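Long-range contacts in fructosyl amine: oxygen oxidoreductase (Aspergillus fumigatus, PDB 3DJE), which oxidises fructosyl amino acids with FAD and molecular oxygen, and so acts as a deglycating enzyme: residues L96-C101 and F258-G263; D142-K147 and L317-P322. All coordinates share one frame; numbering follows the deposited sequence.

Contact 1 of 2, residues L96-C101 and F258-G263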
ATOM      1  N   LEU A  96     -17.108  -5.979   4.116  1.00 12.00           N
ATOM      2  CA  LEU A  96     -16.683  -4.712   3.540  1.00 12.17           C
ATOM      3  C   LEU A  96     -17.816  -4.065   2.773  1.00 11.60           C
ATOM      4  O   LEU A  96     -18.432  -4.703   1.920  1.00 11.69           O
ATOM      5  CB  LEU A  96     -15.520  -4.967   2.572  1.00 11.93           C
ATOM      6  CG  LEU A  96     -15.105  -3.859   1.588  1.00 13.27           C
ATOM      7  CD1 LEU A  96     -14.547  -2.663   2.337  1.00 13.51           C
ATOM      8  CD2 LEU A  96     -14.081  -4.394   0.597  1.00 12.89           C
ATOM      9  N   LEU A  97     -18.068  -2.797   3.069  1.00 11.88           N
ATOM     10  CA  LEU A  97     -19.007  -1.992   2.294  1.00 12.37           C
ATOM     11  C   LEU A  97     -18.185  -1.197   1.294  1.00 12.42           C
ATOM     12  O   LEU A  97     -17.244  -0.502   1.688  1.00 12.48           O
ATOM     13  CB  LEU A  97     -19.778  -1.026   3.210  1.00 12.92           C
ATOM     14  CG  LEU A  97     -20.559   0.036   2.419  1.00 14.65           C
ATOM     15  CD1 LEU A  97     -21.808  -0.613   1.806  1.00 14.90           C
ATOM     16  CD2 LEU A  97     -20.907   1.241   3.252  1.00 16.76           C
HETATM   17  N   MSE A  98     -18.544  -1.297   0.008  1.00 12.55           N
HETATM   18  CA  MSE A  98     -17.954  -0.462  -1.048  1.00 13.97           C
HETATM   19  C   MSE A  98     -19.060   0.405  -1.649  1.00 13.62           C
HETATM   20  O   MSE A  98     -20.069  -0.121  -2.106  1.00 12.98           O
HETATM   21  CB  MSE A  98     -17.342  -1.344  -2.133  1.00 15.25           C
HETATM   22  CG  MSE A  98     -16.091  -2.088  -1.685  1.00 18.29           C
HETATM   23 SE   MSE A  98     -14.669  -0.827  -1.382  1.00 34.31          SE
HETATM   24  CE  MSE A  98     -14.402  -0.223  -3.229  1.00 26.71           C
ATOM     25  N   SER A  99     -18.871   1.720  -1.640  1.00 12.90           N
ATOM     26  CA  SER A  99     -19.953   2.648  -2.015  1.00 13.27           C
ATOM     27  C   SER A  99     -19.416   3.871  -2.747  1.00 14.00           C
ATOM     28  O   SER A  99     -18.204   4.088  -2.790  1.00 13.22           O
ATOM     29  CB  SER A  99     -20.730   3.080  -0.773  1.00 13.67           C
ATOM     30  OG  SER A  99     -19.881   3.739   0.141  1.00 15.26           O
ATOM     31  N   ALA A 100     -20.328   4.639  -3.343  1.00 14.35           N
ATOM     32  CA  ALA A 100     -19.993   5.892  -4.017  1.00 15.02           C
ATOM     33  C   ALA A 100     -21.224   6.793  -3.996  1.00 16.39           C
ATOM     34  O   ALA A 100     -22.254   6.420  -3.431  1.00 16.47           O
ATOM     35  CB  ALA A 100     -19.521   5.637  -5.454  1.00 14.68           C
ATOM     36  N   CYS A 101     -21.103   7.980  -4.587  1.00 17.48           N
ATOM     37  CA  CYS A 101     -22.192   8.969  -4.543  1.00 19.07           C
ATOM     38  C   CYS A 101     -22.584   9.518  -5.921  1.00 19.26           C
ATOM     39  O   CYS A 101     -23.777   9.551  -6.279  1.00 20.62           O
ATOM     40  CB  CYS A 101     -21.802  10.127  -3.642  1.00 19.41           C
ATOM     41  SG  CYS A 101     -21.563   9.667  -1.933  1.00 21.60           S
ATOM     42  N   PHE A 258     -16.388   1.836   3.404  1.00 12.69           N
ATOM     43  CA  PHE A 258     -15.544   2.432   2.370  1.00 13.01           C
ATOM     44  C   PHE A 258     -16.413   3.115   1.320  1.00 13.12           C
ATOM     45  O   PHE A 258     -17.302   2.491   0.751  1.00 13.19           O
ATOM     46  CB  PHE A 258     -14.707   1.307   1.750  1.00 13.33           C
ATOM     47  CG  PHE A 258     -13.425   1.745   1.059  1.00 14.87           C
ATOM     48  CD1 PHE A 258     -12.203   1.186   1.444  1.00 16.39           C
ATOM     49  CD2 PHE A 258     -13.434   2.638  -0.011  1.00 15.47           C
ATOM     50  CE1 PHE A 258     -10.999   1.533   0.801  1.00 16.87           C
ATOM     51  CE2 PHE A 258     -12.226   3.003  -0.660  1.00 15.14           C
ATOM     52  CZ  PHE A 258     -11.009   2.441  -0.249  1.00 16.39           C
ATOM     53  N   ASN A 259     -16.196   4.410   1.112  1.00 13.02           N
ATOM     54  CA  ASN A 259     -16.826   5.124   0.001  1.00 12.97           C
ATOM     55  C   ASN A 259     -15.703   5.730  -0.815  1.00 12.87           C
ATOM     56  O   ASN A 259     -14.883   6.497  -0.291  1.00 13.32           O
ATOM     57  CB  ASN A 259     -17.798   6.199   0.504  1.00 12.84           C
ATOM     58  CG  ASN A 259     -18.497   6.943  -0.630  1.00 13.74           C
ATOM     59  OD1 ASN A 259     -17.852   7.551  -1.478  1.00 15.59           O
ATOM     60  ND2 ASN A 259     -19.831   6.930  -0.618  1.00 14.95           N
ATOM     61  N   ILE A 260     -15.680   5.388  -2.096  1.00 13.12           N
ATOM     62  CA  ILE A 260     -14.548   5.731  -2.956  1.00 12.89           C
ATOM     63  C   ILE A 260     -14.489   7.221  -3.307  1.00 13.25           C
ATOM     64  O   ILE A 260     -13.534   7.670  -3.935  1.00 13.17           O
ATOM     65  CB  ILE A 260     -14.498   4.836  -4.215  1.00 13.56           C
ATOM     66  CG1 ILE A 260     -15.648   5.155  -5.178  1.00 14.14           C
ATOM     67  CG2 ILE A 260     -14.517   3.361  -3.805  1.00 13.02           C
ATOM     68  CD1 ILE A 260     -15.561   4.420  -6.507  1.00 13.58           C
ATOM     69  N   GLU A 261     -15.500   7.973  -2.879  1.00 13.34           N
ATOM     70  CA  GLU A 261     -15.509   9.427  -3.045  1.00 14.22           C
ATOM     71  C   GLU A 261     -15.436  10.200  -1.734  1.00 14.82           C
ATOM     72  O   GLU A 261     -15.545  11.433  -1.736  1.00 15.68           O
ATOM     73  CB  GLU A 261     -16.782   9.851  -3.790  1.00 13.97           C
ATOM     74  CG  GLU A 261     -16.880   9.277  -5.189  1.00 15.89           C
ATOM     75  CD  GLU A 261     -18.040   9.856  -5.936  1.00 17.77           C
ATOM     76  OE1 GLU A 261     -17.899  10.987  -6.472  1.00 18.78           O
ATOM     77  OE2 GLU A 261     -19.082   9.180  -5.979  1.00 17.53           O
ATOM     78  N   ARG A 262     -15.273   9.499  -0.614  1.00 14.58           N
ATOM     79  CA  ARG A 262     -15.285  10.158   0.683  1.00 14.40           C
ATOM     80  C   ARG A 262     -14.153   9.666   1.574  1.00 14.36           C
ATOM     81  O   ARG A 262     -13.420  10.456   2.167  1.00 14.57           O
ATOM     82  CB  ARG A 262     -16.626   9.946   1.400  1.00 14.54           C
ATOM     83  CG  ARG A 262     -17.852  10.428   0.621  1.00 15.83           C
ATOM     84  CD  ARG A 262     -17.915  11.957   0.616  1.00 19.57           C
ATOM     85  NE  ARG A 262     -19.188  12.427   0.068  1.00 22.34           N
ATOM     86  CZ  ARG A 262     -19.400  12.747  -1.207  1.00 24.82           C
ATOM     87  NH1 ARG A 262     -18.421  12.671  -2.100  1.00 24.34           N
ATOM     88  NH2 ARG A 262     -20.611  13.151  -1.593  1.00 25.78           N
ATOM     89  N   GLY A 263     -14.021   8.350   1.681  1.00 13.58           N
ATOM     90  CA  GLY A 263     -13.057   7.795   2.611  1.00 13.32           C
ATOM     91  C   GLY A 263     -13.500   6.486   3.228  1.00 12.93           C
ATOM     92  O   GLY A 263     -14.514   5.887   2.840  1.00 12.65           O
TER
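Met-98 and Ser-99 run parallel to Phe-258 and Asn-259 as neighbouring strands, joined by weak bonds from Phe-258 N to Leu-97 O and from Ser-99 N to Phe-258 O and, past the strand end, by a straighter one from Ile-260 N to Ser-99 O (2.9 Å, 164°). Phe-258 O takes a second bond from the hydroxyl of Ser-99, 2.9 Å from OG, with the donor tilted from the carbonyl plane. On the sheet face of Met-98 and Phe-258, the selenomethionine chain, bent at chi2 and chi3, lies side by side with the phenylalanine; its SE sits 4.2 Å from the ring centroid of Phe-258, an oblique Met-aromatic contact, and its CE reaches Ile-260 CG2 at 3.6 Å. That ring belongs to the pocket of the bound thio-fructose ligand FSA and also stacks on Phe-264. Beyond Asn-259 the chain turns back into strand 263-265, antiparallel to strand 256-259; Arg-262 and Gly-263 both face Asn-259, a classic beta bulge, and Asn-259 O accepts from both amides. Asn-259 CG stands anti to the backbone N (chi1 -179°), and its OD1 closes an Asx turn by accepting from Glu-261 N at 2.8 Å, in the carbonyl plane; ND2 makes a weak bond to Cys-101 SG. The same sulfur lies over one face of the Arg-262 guanidinium, 3.6 Å from NH2 and offset toward the rim. Glu-261 reaches across with its chain extended beyond CG, and OE2 accepts from Cys-101 N at 2.7 Å on the anti side of the carboxylate, while Ser-102 N donates to the same oxygen.

Contact 2 of 2, residues D142-K147 and L317-P322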
ATOM      1  N   ASP A 142     -26.197  10.153   8.255  1.00 19.37           N
ATOM      2  CA  ASP A 142     -27.270  10.112   7.262  1.00 19.94           C
ATOM      3  C   ASP A 142     -26.840   9.565   5.905  1.00 19.36           C
ATOM      4  O   ASP A 142     -27.669   9.415   5.002  1.00 19.31           O
ATOM      5  CB  ASP A 142     -27.897  11.500   7.099  1.00 20.58           C
ATOM      6  CG  ASP A 142     -28.713  11.921   8.312  1.00 22.92           C
ATOM      7  OD1 ASP A 142     -29.043  11.063   9.160  1.00 25.59           O
ATOM      8  OD2 ASP A 142     -29.016  13.129   8.422  1.00 27.10           O
ATOM      9  N   PHE A 143     -25.543   9.277   5.756  1.00 18.72           N
ATOM     10  CA  PHE A 143     -25.014   8.681   4.523  1.00 18.44           C
ATOM     11  C   PHE A 143     -25.617   9.317   3.252  1.00 18.46           C
ATOM     12  O   PHE A 143     -26.167   8.617   2.404  1.00 18.24           O
ATOM     13  CB  PHE A 143     -25.261   7.167   4.544  1.00 17.84           C
ATOM     14  CG  PHE A 143     -24.520   6.447   5.646  1.00 17.57           C
ATOM     15  CD1 PHE A 143     -23.275   5.864   5.395  1.00 16.84           C
ATOM     16  CD2 PHE A 143     -25.059   6.345   6.928  1.00 16.22           C
ATOM     17  CE1 PHE A 143     -22.574   5.187   6.408  1.00 15.83           C
ATOM     18  CE2 PHE A 143     -24.366   5.665   7.946  1.00 16.86           C
ATOM     19  CZ  PHE A 143     -23.120   5.088   7.681  1.00 17.27           C
ATOM     20  N   PRO A 144     -25.515  10.655   3.128  1.00 19.01           N
ATOM     21  CA  PRO A 144     -26.272  11.350   2.081  1.00 19.63           C
ATOM     22  C   PRO A 144     -25.819  10.978   0.672  1.00 19.18           C
ATOM     23  O   PRO A 144     -24.658  11.178   0.306  1.00 20.17           O
ATOM     24  CB  PRO A 144     -26.011  12.833   2.367  1.00 19.60           C
ATOM     25  CG  PRO A 144     -24.742  12.866   3.144  1.00 20.63           C
ATOM     26  CD  PRO A 144     -24.682  11.574   3.922  1.00 19.39           C
ATOM     27  N   GLY A 145     -26.743  10.418  -0.100  1.00 19.32           N
ATOM     28  CA  GLY A 145     -26.466   9.999  -1.465  1.00 18.66           C
ATOM     29  C   GLY A 145     -25.606   8.747  -1.611  1.00 18.06           C
ATOM     30  O   GLY A 145     -25.289   8.357  -2.731  1.00 18.57           O
ATOM     31  N   TRP A 146     -25.207   8.123  -0.499  1.00 17.08           N
ATOM     32  CA  TRP A 146     -24.389   6.897  -0.588  1.00 16.17           C
ATOM     33  C   TRP A 146     -25.194   5.764  -1.209  1.00 16.23           C
ATOM     34  O   TRP A 146     -26.347   5.540  -0.840  1.00 16.22           O
ATOM     35  CB  TRP A 146     -23.914   6.439   0.790  1.00 15.26           C
ATOM     36  CG  TRP A 146     -22.845   7.256   1.434  1.00 15.06           C
ATOM     37  CD1 TRP A 146     -22.751   8.627   1.483  1.00 15.81           C
ATOM     38  CD2 TRP A 146     -21.737   6.754   2.186  1.00 15.25           C
ATOM     39  NE1 TRP A 146     -21.643   9.000   2.209  1.00 15.82           N
ATOM     40  CE2 TRP A 146     -21.002   7.868   2.652  1.00 16.47           C
ATOM     41  CE3 TRP A 146     -21.282   5.461   2.499  1.00 16.25           C
ATOM     42  CZ2 TRP A 146     -19.832   7.730   3.418  1.00 15.75           C
ATOM     43  CZ3 TRP A 146     -20.127   5.326   3.268  1.00 14.83           C
ATOM     44  CH2 TRP A 146     -19.414   6.448   3.711  1.00 14.18           C
ATOM     45  N   LYS A 147     -24.579   5.058  -2.154  1.00 15.90           N
ATOM     46  CA  LYS A 147     -25.141   3.858  -2.725  1.00 16.17           C
ATOM     47  C   LYS A 147     -24.002   2.871  -2.839  1.00 15.30           C
ATOM     48  O   LYS A 147     -22.898   3.242  -3.248  1.00 14.91           O
ATOM     49  CB  LYS A 147     -25.689   4.126  -4.123  1.00 16.83           C
ATOM     50  CG  LYS A 147     -26.444   2.948  -4.705  1.00 20.91           C
ATOM     51  CD  LYS A 147     -26.917   3.210  -6.128  1.00 26.10           C
ATOM     52  CE  LYS A 147     -27.504   1.942  -6.740  1.00 27.98           C
ATOM     53  NZ  LYS A 147     -26.457   0.957  -7.116  1.00 31.76           N
ATOM     54  N   LEU A 317     -16.685  11.822   8.652  1.00 15.46           N
ATOM     55  CA  LEU A 317     -17.224  11.379   9.940  1.00 15.74           C
ATOM     56  C   LEU A 317     -18.632  11.936  10.160  1.00 16.03           C
ATOM     57  O   LEU A 317     -19.493  11.260  10.696  1.00 15.91           O
ATOM     58  CB  LEU A 317     -16.313  11.778  11.101  1.00 15.95           C
ATOM     59  CG  LEU A 317     -14.979  11.025  11.153  1.00 16.20           C
ATOM     60  CD1 LEU A 317     -14.041  11.668  12.164  1.00 17.21           C
ATOM     61  CD2 LEU A 317     -15.220   9.538  11.472  1.00 17.48           C
ATOM     62  N   LYS A 318     -18.859  13.175   9.730  1.00 16.84           N
ATOM     63  CA  LYS A 318     -20.197  13.757   9.879  1.00 18.20           C
ATOM     64  C   LYS A 318     -21.270  12.927   9.171  1.00 18.04           C
ATOM     65  O   LYS A 318     -22.392  12.812   9.669  1.00 18.49           O
ATOM     66  CB  LYS A 318     -20.227  15.210   9.387  1.00 18.19           C
ATOM     67  CG  LYS A 318     -21.531  15.943   9.695  1.00 22.49           C
ATOM     68  CD  LYS A 318     -21.425  16.767  10.968  1.00 27.23           C
ATOM     69  CE  LYS A 318     -20.699  18.094  10.737  1.00 28.82           C
ATOM     70  NZ  LYS A 318     -19.252  17.918  10.399  1.00 29.47           N
ATOM     71  N   GLU A 319     -20.912  12.336   8.029  1.00 18.01           N
ATOM     72  CA  GLU A 319     -21.838  11.555   7.211  1.00 18.67           C
ATOM     73  C   GLU A 319     -22.062  10.135   7.725  1.00 17.95           C
ATOM     74  O   GLU A 319     -22.984   9.453   7.263  1.00 18.21           O
ATOM     75  CB  GLU A 319     -21.326  11.472   5.768  1.00 18.70           C
ATOM     76  CG  GLU A 319     -21.246  12.821   5.056  1.00 20.59           C
ATOM     77  CD  GLU A 319     -20.857  12.724   3.588  1.00 21.44           C
ATOM     78  OE1 GLU A 319     -20.668  11.605   3.051  1.00 22.55           O
ATOM     79  OE2 GLU A 319     -20.730  13.793   2.959  1.00 25.44           O
ATOM     80  N   THR A 320     -21.231   9.703   8.676  1.00 17.39           N
ATOM     81  CA  THR A 320     -21.165   8.292   9.070  1.00 16.70           C
ATOM     82  C   THR A 320     -21.229   8.094  10.586  1.00 17.11           C
ATOM     83  O   THR A 320     -22.119   7.412  11.098  1.00 17.49           O
ATOM     84  CB  THR A 320     -19.867   7.635   8.540  1.00 16.61           C
ATOM     85  OG1 THR A 320     -18.734   8.390   8.982  1.00 16.00           O
ATOM     86  CG2 THR A 320     -19.870   7.600   7.023  1.00 15.66           C
HETATM   87  N   MSE A 321     -20.257   8.671  11.285  1.00 17.44           N
HETATM   88  CA  MSE A 321     -20.177   8.603  12.740  1.00 19.69           C
HETATM   89  C   MSE A 321     -20.094  10.019  13.310  1.00 18.20           C
HETATM   90  O   MSE A 321     -19.059  10.432  13.829  1.00 17.46           O
HETATM   91  CB  MSE A 321     -18.961   7.776  13.148  1.00 18.87           C
HETATM   92  CG  MSE A 321     -19.094   6.351  12.686  1.00 19.91           C
HETATM   93 SE   MSE A 321     -17.668   5.226  13.302  1.00 30.04          SE
HETATM   94  CE  MSE A 321     -16.156   6.151  12.507  1.00 20.14           C
ATOM     95  N   PRO A 322     -21.185  10.789  13.178  1.00 18.04           N
ATOM     96  CA  PRO A 322     -21.113  12.216  13.535  1.00 18.39           C
ATOM     97  C   PRO A 322     -20.779  12.456  15.011  1.00 18.28           C
ATOM     98  O   PRO A 322     -20.233  13.521  15.356  1.00 18.97           O
ATOM     99  CB  PRO A 322     -22.513  12.747  13.175  1.00 18.19           C
ATOM    100  CG  PRO A 322     -23.387  11.547  13.123  1.00 18.10           C
ATOM    101  CD  PRO A 322     -22.515  10.404  12.674  1.00 18.79           C
TER
HETATM  102  O   HOH W   1     -24.950  12.599   8.892  1.00 20.25           O
HETATM  103  O   HOH W   2     -22.466  12.884   0.625  1.00 38.50           O
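Glu-319 reaches Trp-146 on an extended chain: chi1 of -63° sets CG anti to the carbonyl carbon, chi2 of -175° carries CD outward, and a chi3 near zero sets OE1. This oxygen receives the indole N-H at 2.9 Å from Trp-146 NE1, nearly straight and in the ring plane, though carboxylate and ring are turned 71° apart. Pro-144 crosses the glutamate stem at about a right angle, CD lying 3.8 Å from Glu-319 CG. A water links Pro-144 O to the other carboxylate oxygen, OE2, the latter bond being weak. Glu-319 O accepts from Phe-143 N (3.0 Å) and also lies over one face of the Phe-143 ring. Thr-320 CG2 packs against both aromatics, 3.5 Å from Trp-146 CH2 and 3.7 Å from Phe-143 CE1. Phe-143 to Trp-146 form a type II beta turn, closed by Trp-146 N on Phe-143 O. A second water bridges Asp-142 N and Lys-318 O. The turn, leading into strand 147-151, thus docks on the C-terminal part of helix 307-320; Thr-320 also touches Phe-265 of strand 263-265, and Asp-142 is salt-bridged to Arg-131 of helix 127-131.

Overall arrangement
Contacts 1 and 2 lie side by side, their centres about 10 Å apart, and their segments alternate along the chain. Strand 96-100 lies between strand 147-151 (antiparallel) and strand 256-259 (parallel), and Ala-100 N probably bonds to Lys-147 O (2.9 Å). Trp-146 joins the two contacts, its CE3 lying 3.2 Å from Ser-99 OG. A second link is the long, weak ion pair of Arg-262 NE with Glu-319 OE1 (3.4 Å). Contact 1 is nearer the active site: the Phe-258 side chain is about 4 Å from bound FSA and about 6 Å from FAD, whereas the Trp-146 side chain of contact 2 stays about 12 Å from FSA.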